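Local coordinates for beta-ketoacyl-[acyl-carrier-protein] synthase FabY (Pseudomonas aeruginosa, PDB 4CW4), which catalyses the condensation of acetyl-CoA with malonyl-[acyl-carrier-protein] to form 3-oxobutanoyl-[acyl-carrier-protein], the primer for fatty acid biosynthesis, at residues A388-I394 / N544-L550; D428-H432 / F461-G465; A433-H439 / L530-N536. One frame throughout, in Å; residues are numbered along the deposited sequence.

In the fold
Going from the N terminus, the first of the segments considered here is strand 387-394, whose partner arrives only at strand 543-550; contact 1 therefore closes the widest loop, and the other two contacts nest inside it. Contact 2 and contact 3 cross: helix 427-433 and strand 434-437 follow each other, then the chain turns at 461-465 to close contact 2 and returns along 530-536 to close contact 3. Strands 532-539 and 543-550, consecutive in the chain and antiparallel, join contact 3 to contact 1, with S546 OG 2.8 Å from N536 OD1. The outcome is one continuous thiolase-type sheet, with contact 2 at the periphery beside it.

Contact 1. Residues A388-I394 / N544-L550; sequences AVTDVFI and NASGVVL
V548 lays its side chain against T390, with V548 CG1 3.4 Å from T390 OG1, at the point where a beta bulge interrupts an antiparallel pair of strands in the thiolase-fold sheet of the ketosynthase. The strand axes approach to 4.7 Å at 170°. From one end the register runs A388 to L550 and V389 to V549; from the other, I394 to A545, F393 to S546 and V392 to G547. The slip of one residue is absorbed by T390, whose phi/psi of -106/-26° is far from extended, so that T390 and D391 together face V548. T390 N donates to V548 O over a lengthened 3.3 Å, while V548 N reaches D391 O at 2.9 Å. Outside the bulge the pairing is regular: A388 N to L550 O is 2.9 Å and L550 N to A388 O 2.8 Å, F393 N to S546 O 2.9 Å and S546 N to F393 O 3.0 Å.

V389 (t), V392 (t), I394, A545 and V549 share one face, where helix 288-301 packs on V389, I394 and A545. The other face, bearing D391, F393 and S546, meets helix 409-425. At the bulge the strand also serves the dimer, since D391 OD2 forms a salt bridge with R633 of the second subunit, which also hydrogen-bonds T390 O. V392 and G547 form a non-hydrogen-bonded pair, CA-CA 4.3 Å, with V392 CG2 4.1 Å from G547 CA.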
loop_
_atom_site.group_PDB
_atom_site.type_symbol
_atom_site.label_atom_id
_atom_site.label_comp_id
_atom_site.label_asym_id
_atom_site.label_seq_id
_atom_site.Cartn_x
_atom_site.Cartn_y
_atom_site.Cartn_z
ATOM N N ALA A 388 11.089 -22.372 -8.633
ATOM C CA ALA A 388 10.046 -22.512 -7.610
ATOM C C ALA A 388 10.374 -21.580 -6.455
ATOM O O ALA A 388 11.536 -21.267 -6.211
ATOM C CB ALA A 388 9.954 -23.944 -7.115
ATOM N N VAL A 389 9.358 -21.098 -5.764
ATOM C CA VAL A 389 9.581 -20.227 -4.640
ATOM C C VAL A 389 8.975 -20.867 -3.394
ATOM O O VAL A 389 7.797 -21.176 -3.372
ATOM C CB VAL A 389 8.990 -18.840 -4.876
ATOM C CG1 VAL A 389 9.227 -18.009 -3.666
ATOM C CG2 VAL A 389 9.647 -18.177 -6.066
ATOM N N THR A 390 9.803 -21.081 -2.374
ATOM C CA THR A 390 9.408 -21.875 -1.215
ATOM C C THR A 390 9.134 -21.054 0.036
ATOM O O THR A 390 8.381 -21.490 0.893
ATOM C CB THR A 390 10.453 -22.949 -0.897
ATOM O OG1 THR A 390 11.746 -22.375 -0.897
ATOM C CG2 THR A 390 10.416 -24.070 -1.929
ATOM N N ASP A 391 9.732 -19.880 0.157
ATOM C CA ASP A 391 9.554 -19.075 1.350
ATOM C C ASP A 391 9.986 -17.659 1.095
ATOM O O ASP A 391 10.918 -17.406 0.305
ATOM C CB ASP A 391 10.407 -19.589 2.513
ATOM C CG ASP A 391 9.700 -20.642 3.377
ATOM O OD1 ASP A 391 8.576 -20.400 3.906
ATOM O OD2 ASP A 391 10.287 -21.727 3.522
ATOM N N VAL A 392 9.333 -16.752 1.813
ATOM C CA VAL A 392 9.818 -15.406 2.032
ATOM C C VAL A 392 9.682 -15.117 3.508
ATOM O O VAL A 392 8.621 -15.339 4.102
ATOM C CB VAL A 392 8.997 -14.358 1.242
ATOM C CG1 VAL A 392 9.361 -12.919 1.666
ATOM C CG2 VAL A 392 9.200 -14.542 -0.269
ATOM N N PHE A 393 10.756 -14.622 4.093
ATOM C CA PHE A 393 10.756 -14.213 5.490
ATOM C C PHE A 393 10.914 -12.713 5.605
ATOM O O PHE A 393 11.732 -12.095 4.919
ATOM C CB PHE A 393 11.846 -14.953 6.246
ATOM C CG PHE A 393 11.624 -16.441 6.272
ATOM C CD1 PHE A 393 10.594 -16.993 7.016
ATOM C CD2 PHE A 393 12.409 -17.277 5.511
ATOM C CE1 PHE A 393 10.371 -18.361 6.994
ATOM C CE2 PHE A 393 12.191 -18.640 5.493
ATOM C CZ PHE A 393 11.180 -19.183 6.247
ATOM N N ILE A 394 10.097 -12.140 6.481
ATOM C CA ILE A 394 10.010 -10.715 6.687
ATOM C C ILE A 394 10.154 -10.431 8.178
ATOM O O ILE A 394 9.456 -11.027 8.996
ATOM C CB ILE A 394 8.636 -10.193 6.213
ATOM C CG1 ILE A 394 8.523 -10.318 4.683
ATOM C CG2 ILE A 394 8.410 -8.756 6.665
ATOM C CD1 ILE A 394 7.108 -10.083 4.118
ATOM N N ASN A 544 12.453 -5.514 5.969
ATOM C CA ASN A 544 13.479 -6.442 5.491
ATOM C C ASN A 544 12.803 -7.698 4.997
ATOM O O ASN A 544 11.835 -8.160 5.598
ATOM C CB ASN A 544 14.449 -6.845 6.610
ATOM C CG ASN A 544 15.052 -5.654 7.330
ATOM O OD1 ASN A 544 16.046 -5.072 6.885
ATOM N ND2 ASN A 544 14.455 -5.284 8.453
ATOM N N ALA A 545 13.333 -8.285 3.930
ATOM C CA ALA A 545 12.803 -9.550 3.438
ATOM C C ALA A 545 13.868 -10.331 2.724
ATOM O O ALA A 545 14.759 -9.746 2.108
ATOM C CB ALA A 545 11.601 -9.331 2.511
ATOM N N SER A 546 13.762 -11.661 2.816
ATOM C CA SER A 546 14.604 -12.548 2.030
ATOM C C SER A 546 13.759 -13.672 1.460
ATOM O O SER A 546 12.919 -14.247 2.162
ATOM C CB SER A 546 15.739 -13.137 2.872
ATOM O OG SER A 546 16.493 -12.122 3.494
ATOM N N GLY A 547 13.949 -13.952 0.175
ATOM C CA GLY A 547 13.222 -15.010 -0.504
ATOM C C GLY A 547 14.103 -16.155 -0.959
ATOM O O GLY A 547 15.288 -15.952 -1.263
ATOM N N VAL A 548 13.511 -17.342 -1.052
ATOM C CA VAL A 548 14.207 -18.545 -1.502
ATOM C C VAL A 548 13.635 -18.996 -2.842
ATOM O O VAL A 548 12.436 -19.260 -2.965
ATOM C CB VAL A 548 14.058 -19.687 -0.469
ATOM C CG1 VAL A 548 14.831 -20.919 -0.925
ATOM C CG2 VAL A 548 14.547 -19.237 0.891
ATOM N N VAL A 549 14.507 -19.093 -3.839
ATOM C CA VAL A 549 14.121 -19.525 -5.175
ATOM C C VAL A 549 14.941 -20.754 -5.548
ATOM O O VAL A 549 16.162 -20.756 -5.412
ATOM C CB VAL A 549 14.384 -18.414 -6.235
ATOM C CG1 VAL A 549 13.716 -18.773 -7.561
ATOM C CG2 VAL A 549 13.938 -17.051 -5.736
ATOM N N LEU A 550 14.253 -21.796 -5.997
ATOM C CA LEU A 550 14.869 -23.042 -6.437
ATOM C C LEU A 550 14.916 -23.088 -7.953
ATOM O O LEU A 550 14.017 -22.579 -8.620
ATOM C CB LEU A 550 14.066 -24.244 -5.938
ATOM C CG LEU A 550 13.702 -24.269 -4.450
ATOM C CD1 LEU A 550 12.911 -25.542 -4.130
ATOM C CD2 LEU A 550 14.959 -24.156 -3.591
#

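Contact 2. Residues D428-H432 / F461-G465; sequences DTVRH and FGIDG
A Schellman motif ends helix 444-461, and R431, reaching across from helix 427-433, illustrates how a side chain can satisfy a carbonyl exposed at such an end. G462 leaves the helix with positive phi (69/34°), a conformation that favours glycine; a CB there would also clash with R431 NH2. R431 has the largest buried area. Its chi1 is m, and the extended t, t course of chi2 and chi3 carries the guanidinium to the helix end, where F461 O lies at its edge, near its plane. R431 NE donates to F461 O at 2.8 Å and R431 NH2 to the same F461 O at 3.2 Å.

I463, next in buried area, is extended (-95/139°). I463 CA is 4.8 Å from R431 CA, and I463 CG1 lies 4.2 Å from R431 CG. V430, the third residue, points toward the turn with chi1 t, placing V430 CG1 3.9 Å from I463 CD1; V418, V422 and V425 of helix 409-425 extend this apolar patch.

The contact brings together the lead-ins to the two parallel strands of a beta-alpha-beta unit: helix 427-433 runs into strand 434-437, and the turn after helix 444-461 runs into strand 466-469. Water also bridges the two segments: water 1 donates to R431 O at 2.7 Å and accepts from D464 N at 3.0 Å.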
loop_
_atom_site.group_PDB
_atom_site.type_symbol
_atom_site.label_atom_id
_atom_site.label_comp_id
_atom_site.label_asym_id
_atom_site.label_seq_id
_atom_site.Cartn_x
_atom_site.Cartn_y
_atom_site.Cartn_z
ATOM N N ASP A 428 24.793 -29.353 1.735
ATOM C CA ASP A 428 25.803 -29.357 0.676
ATOM C C ASP A 428 25.389 -28.454 -0.476
ATOM O O ASP A 428 26.193 -27.662 -0.975
ATOM C CB ASP A 428 26.058 -30.775 0.169
ATOM C CG ASP A 428 27.120 -30.818 -0.917
ATOM O OD1 ASP A 428 28.304 -30.632 -0.584
ATOM O OD2 ASP A 428 26.766 -31.017 -2.100
ATOM N N THR A 429 24.130 -28.559 -0.895
ATOM C CA THR A 429 23.644 -27.734 -2.003
ATOM C C THR A 429 23.639 -26.249 -1.626
ATOM O O THR A 429 23.976 -25.404 -2.431
ATOM C CB THR A 429 22.259 -28.200 -2.483
ATOM O OG1 THR A 429 22.381 -29.505 -3.054
ATOM C CG2 THR A 429 21.710 -27.262 -3.546
ATOM N N VAL A 430 23.265 -25.930 -0.401
ATOM C CA VAL A 430 23.346 -24.547 0.047
ATOM C C VAL A 430 24.804 -24.063 0.071
ATOM O O VAL A 430 25.107 -22.958 -0.375
ATOM C CB VAL A 430 22.675 -24.366 1.412
ATOM C CG1 VAL A 430 22.994 -22.984 2.009
ATOM C CG2 VAL A 430 21.168 -24.528 1.275
ATOM N N ARG A 431 25.713 -24.907 0.554
ATOM C CA ARG A 431 27.104 -24.507 0.673
ATOM C C ARG A 431 27.814 -24.346 -0.652
ATOM O O ARG A 431 28.706 -23.523 -0.756
ATOM C CB ARG A 431 27.883 -25.493 1.546
ATOM C CG ARG A 431 27.567 -25.332 3.020
ATOM C CD ARG A 431 28.198 -26.453 3.849
ATOM N NE ARG A 431 27.979 -26.217 5.272
ATOM C CZ ARG A 431 28.162 -27.125 6.225
ATOM N NH1 ARG A 431 28.581 -28.357 5.925
ATOM N NH2 ARG A 431 27.923 -26.801 7.486
ATOM N N HIS A 432 27.449 -25.134 -1.658
ATOM C CA HIS A 432 28.224 -25.169 -2.889
ATOM C C HIS A 432 27.456 -24.864 -4.159
ATOM O O HIS A 432 28.052 -24.774 -5.226
ATOM C CB HIS A 432 28.905 -26.536 -3.005
ATOM C CG HIS A 432 29.787 -26.853 -1.847
ATOM N ND1 HIS A 432 30.976 -26.194 -1.621
ATOM C CD2 HIS A 432 29.637 -27.724 -0.823
ATOM C CE1 HIS A 432 31.535 -26.667 -0.522
ATOM N NE2 HIS A 432 30.741 -27.592 -0.016
ATOM N N PHE A 461 26.392 -21.093 8.707
ATOM C CA PHE A 461 25.992 -22.270 7.934
ATOM C C PHE A 461 27.182 -22.941 7.233
ATOM O O PHE A 461 27.005 -23.864 6.442
ATOM C CB PHE A 461 24.879 -21.898 6.944
ATOM C CG PHE A 461 23.561 -21.646 7.614
ATOM C CD1 PHE A 461 22.680 -22.689 7.850
ATOM C CD2 PHE A 461 23.211 -20.373 8.040
ATOM C CE1 PHE A 461 21.468 -22.461 8.486
ATOM C CE2 PHE A 461 22.001 -20.149 8.692
ATOM C CZ PHE A 461 21.137 -21.197 8.908
ATOM N N GLY A 462 28.391 -22.481 7.525
ATOM C CA GLY A 462 29.585 -23.115 6.987
ATOM C C GLY A 462 29.740 -22.934 5.493
ATOM O O GLY A 462 30.261 -23.813 4.819
ATOM N N ILE A 463 29.311 -21.778 4.982
ATOM C CA ILE A 463 29.446 -21.446 3.575
ATOM C C ILE A 463 30.710 -20.623 3.398
ATOM O O ILE A 463 31.000 -19.744 4.207
ATOM C CB ILE A 463 28.255 -20.586 3.097
ATOM C CG1 ILE A 463 26.934 -21.252 3.506
ATOM C CG2 ILE A 463 28.324 -20.387 1.598
ATOM C CD1 ILE A 463 25.678 -20.423 3.181
ATOM N N ASP A 464 31.454 -20.901 2.337
ATOM C CA ASP A 464 32.601 -20.076 1.982
ATOM C C ASP A 464 32.471 -19.705 0.510
ATOM O O ASP A 464 31.790 -20.394 -0.236
ATOM C CB ASP A 464 33.908 -20.821 2.257
ATOM C CG ASP A 464 35.116 -19.894 2.270
ATOM O OD1 ASP A 464 34.944 -18.657 2.429
ATOM O OD2 ASP A 464 36.241 -20.405 2.120
ATOM N N GLY A 465 33.093 -18.603 0.105
ATOM C CA GLY A 465 33.036 -18.156 -1.279
ATOM C C GLY A 465 31.616 -17.997 -1.805
ATOM O O GLY A 465 31.318 -18.344 -2.951
HETATM O O HOH W 1 30.992 -23.360 0.715
HETATM O O HOH W 2 29.446 -21.053 -1.918
#

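Contact 3. Residues A433-H439 / L530-N536; sequences ASFVHAH and LEVCFIN
Backbone hydrogen bonds define a parallel pair of strands in the thiolase-fold core, 434-437 beside 532-536, with axes 4.7 Å apart and crossing at -21°. S434 faces V532, F435 C533, V436 F534 and H437 I535. At the entrance A433 O accepts from both E531 N (2.8 Å) and V532 N (3.2 Å). F435 and H437 then use both groups: F435 N to V532 O 3.0 Å, F534 N to F435 O 2.9 Å, H437 N to F534 O 2.8 Å, N536 N to H437 O 2.9 Å.

Sulfur-aromatic and CH-pi contacts occupy the face carrying F435 and H437. The F435 ring (chi1 p) takes C533 over its face, its centroid 3.8 Å from C533 SG and 3.9 Å from C533 CB; C533 SG meets the H437 ring edge.

Apolar packing includes F435 CD1 on L530 CD1 at 3.7 Å.

Beyond lies H439, predicted catalytic, its side chain about 5 Å from that of the probable active-site C286 and about 4 Å from that of H477, likewise predicted. H439 N and N536 ND2 bond E450; N536 OD1 bonds S546 OG. A largely apolar, backbone-bonded pair thus leads into a polar network around H439, consistent with its predicted role.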
loop_
_atom_site.group_PDB
_atom_site.type_symbol
_atom_site.label_atom_id
_atom_site.label_comp_id
_atom_site.label_asym_id
_atom_site.label_seq_id
_atom_site.Cartn_x
_atom_site.Cartn_y
_atom_site.Cartn_z
ATOM N N ALA A 433 26.149 -24.653 -4.048
ATOM C CA ALA A 433 25.335 -24.378 -5.220
ATOM C C ALA A 433 24.250 -23.355 -4.927
ATOM O O ALA A 433 23.160 -23.427 -5.491
ATOM C CB ALA A 433 24.729 -25.658 -5.754
ATOM N N SER A 434 24.558 -22.390 -4.063
ATOM C CA SER A 434 23.638 -21.274 -3.836
ATOM C C SER A 434 24.346 -19.943 -4.052
ATOM O O SER A 434 25.569 -19.860 -3.955
ATOM C CB SER A 434 22.978 -21.339 -2.442
ATOM O OG SER A 434 23.839 -20.877 -1.429
ATOM N N PHE A 435 23.563 -18.913 -4.362
ATOM C CA PHE A 435 24.080 -17.561 -4.530
ATOM C C PHE A 435 23.091 -16.561 -3.945
ATOM O O PHE A 435 21.929 -16.892 -3.671
ATOM C CB PHE A 435 24.444 -17.259 -5.997
ATOM C CG PHE A 435 23.271 -17.166 -6.962
ATOM C CD1 PHE A 435 22.526 -18.286 -7.316
ATOM C CD2 PHE A 435 22.969 -15.953 -7.577
ATOM C CE1 PHE A 435 21.476 -18.184 -8.239
ATOM C CE2 PHE A 435 21.923 -15.851 -8.483
ATOM C CZ PHE A 435 21.182 -16.972 -8.814
ATOM N N VAL A 436 23.578 -15.344 -3.739
ATOM C CA VAL A 436 22.781 -14.284 -3.149
ATOM C C VAL A 436 22.607 -13.155 -4.152
ATOM O O VAL A 436 23.568 -12.640 -4.725
ATOM C CB VAL A 436 23.460 -13.704 -1.885
ATOM C CG1 VAL A 436 22.626 -12.548 -1.294
ATOM C CG2 VAL A 436 23.711 -14.783 -0.840
ATOM N N HIS A 437 21.357 -12.791 -4.383
ATOM C CA HIS A 437 21.021 -11.532 -5.031
ATOM C C HIS A 437 20.960 -10.493 -3.930
ATOM O O HIS A 437 19.944 -10.341 -3.234
ATOM C CB HIS A 437 19.704 -11.637 -5.808
ATOM C CG HIS A 437 19.917 -11.646 -7.285
ATOM N ND1 HIS A 437 20.118 -10.487 -7.994
ATOM C CD2 HIS A 437 20.046 -12.668 -8.172
ATOM C CE1 HIS A 437 20.354 -10.787 -9.259
ATOM N NE2 HIS A 437 20.310 -12.105 -9.393
ATOM N N ALA A 438 22.077 -9.793 -3.762
ATOM C CA ALA A 438 22.203 -8.823 -2.703
ATOM C C ALA A 438 21.315 -7.639 -2.971
ATOM O O ALA A 438 21.084 -7.261 -4.111
ATOM C CB ALA A 438 23.627 -8.349 -2.581
ATOM N N HIS A 439 20.853 -7.045 -1.891
ATOM C CA HIS A 439 20.114 -5.802 -1.964
ATOM C C HIS A 439 20.968 -4.788 -2.723
ATOM O O HIS A 439 20.500 -4.166 -3.663
ATOM C CB HIS A 439 19.779 -5.301 -0.570
ATOM C CG HIS A 439 19.024 -4.017 -0.571
ATOM N ND1 HIS A 439 17.779 -3.893 -1.151
ATOM C CD2 HIS A 439 19.339 -2.794 -0.078
ATOM C CE1 HIS A 439 17.350 -2.651 -0.997
ATOM N NE2 HIS A 439 18.286 -1.960 -0.368
ATOM N N LEU A 530 24.363 -23.464 -10.247
ATOM C CA LEU A 530 23.709 -22.888 -9.086
ATOM C C LEU A 530 22.256 -23.355 -9.066
ATOM O O LEU A 530 21.584 -23.352 -10.101
ATOM C CB LEU A 530 23.825 -21.368 -9.136
ATOM C CG LEU A 530 25.231 -20.828 -8.931
ATOM C CD1 LEU A 530 25.341 -19.400 -9.448
ATOM C CD2 LEU A 530 25.629 -20.924 -7.474
ATOM N N GLU A 531 21.790 -23.780 -7.894
ATOM C CA GLU A 531 20.481 -24.416 -7.746
ATOM C C GLU A 531 19.530 -23.622 -6.874
ATOM O O GLU A 531 18.337 -23.853 -6.923
ATOM C CB GLU A 531 20.608 -25.823 -7.147
ATOM C CG GLU A 531 21.578 -26.761 -7.876
ATOM C CD GLU A 531 21.087 -27.240 -9.229
ATOM O OE1 GLU A 531 20.083 -26.722 -9.756
ATOM O OE2 GLU A 531 21.743 -28.149 -9.785
ATOM N N VAL A 532 20.071 -22.711 -6.070
ATOM C CA VAL A 532 19.272 -21.950 -5.122
ATOM C C VAL A 532 19.733 -20.506 -5.109
ATOM O O VAL A 532 20.927 -20.247 -5.058
ATOM C CB VAL A 532 19.431 -22.510 -3.709
ATOM C CG1 VAL A 532 18.678 -21.645 -2.663
ATOM C CG2 VAL A 532 18.970 -23.947 -3.668
ATOM N N CYS A 533 18.774 -19.573 -5.144
ATOM C CA CYS A 533 19.090 -18.161 -4.975
ATOM C C CYS A 533 18.355 -17.585 -3.775
ATOM O O CYS A 533 17.147 -17.821 -3.595
ATOM C CB CYS A 533 18.697 -17.348 -6.205
ATOM S SG CYS A 533 19.196 -15.609 -6.087
ATOM N N PHE A 534 19.090 -16.824 -2.972
ATOM C CA PHE A 534 18.517 -16.032 -1.897
ATOM C C PHE A 534 18.404 -14.588 -2.375
ATOM O O PHE A 534 19.417 -13.928 -2.661
ATOM C CB PHE A 534 19.410 -16.124 -0.675
ATOM C CG PHE A 534 19.585 -17.535 -0.189
ATOM C CD1 PHE A 534 18.569 -18.164 0.487
ATOM C CD2 PHE A 534 20.746 -18.235 -0.440
ATOM C CE1 PHE A 534 18.702 -19.450 0.926
ATOM C CE2 PHE A 534 20.884 -19.531 -0.012
ATOM C CZ PHE A 534 19.861 -20.143 0.674
ATOM N N ILE A 535 17.163 -14.115 -2.481
ATOM C CA ILE A 535 16.878 -12.734 -2.863
ATOM C C ILE A 535 16.804 -11.896 -1.585
ATOM O O ILE A 535 15.985 -12.194 -0.707
ATOM C CB ILE A 535 15.521 -12.622 -3.587
ATOM C CG1 ILE A 535 15.392 -13.612 -4.755
ATOM C CG2 ILE A 535 15.302 -11.197 -4.065
ATOM C CD1 ILE A 535 16.387 -13.478 -5.834
ATOM N N ASN A 536 17.655 -10.880 -1.467
ATOM C CA ASN A 536 17.697 -10.071 -0.266
ATOM C C ASN A 536 17.269 -8.629 -0.511
ATOM O O ASN A 536 17.669 -8.007 -1.504
ATOM C CB ASN A 536 19.092 -10.087 0.357
ATOM C CG ASN A 536 19.056 -9.669 1.818
ATOM O OD1 ASN A 536 18.139 -10.056 2.560
ATOM N ND2 ASN A 536 19.997 -8.824 2.225
#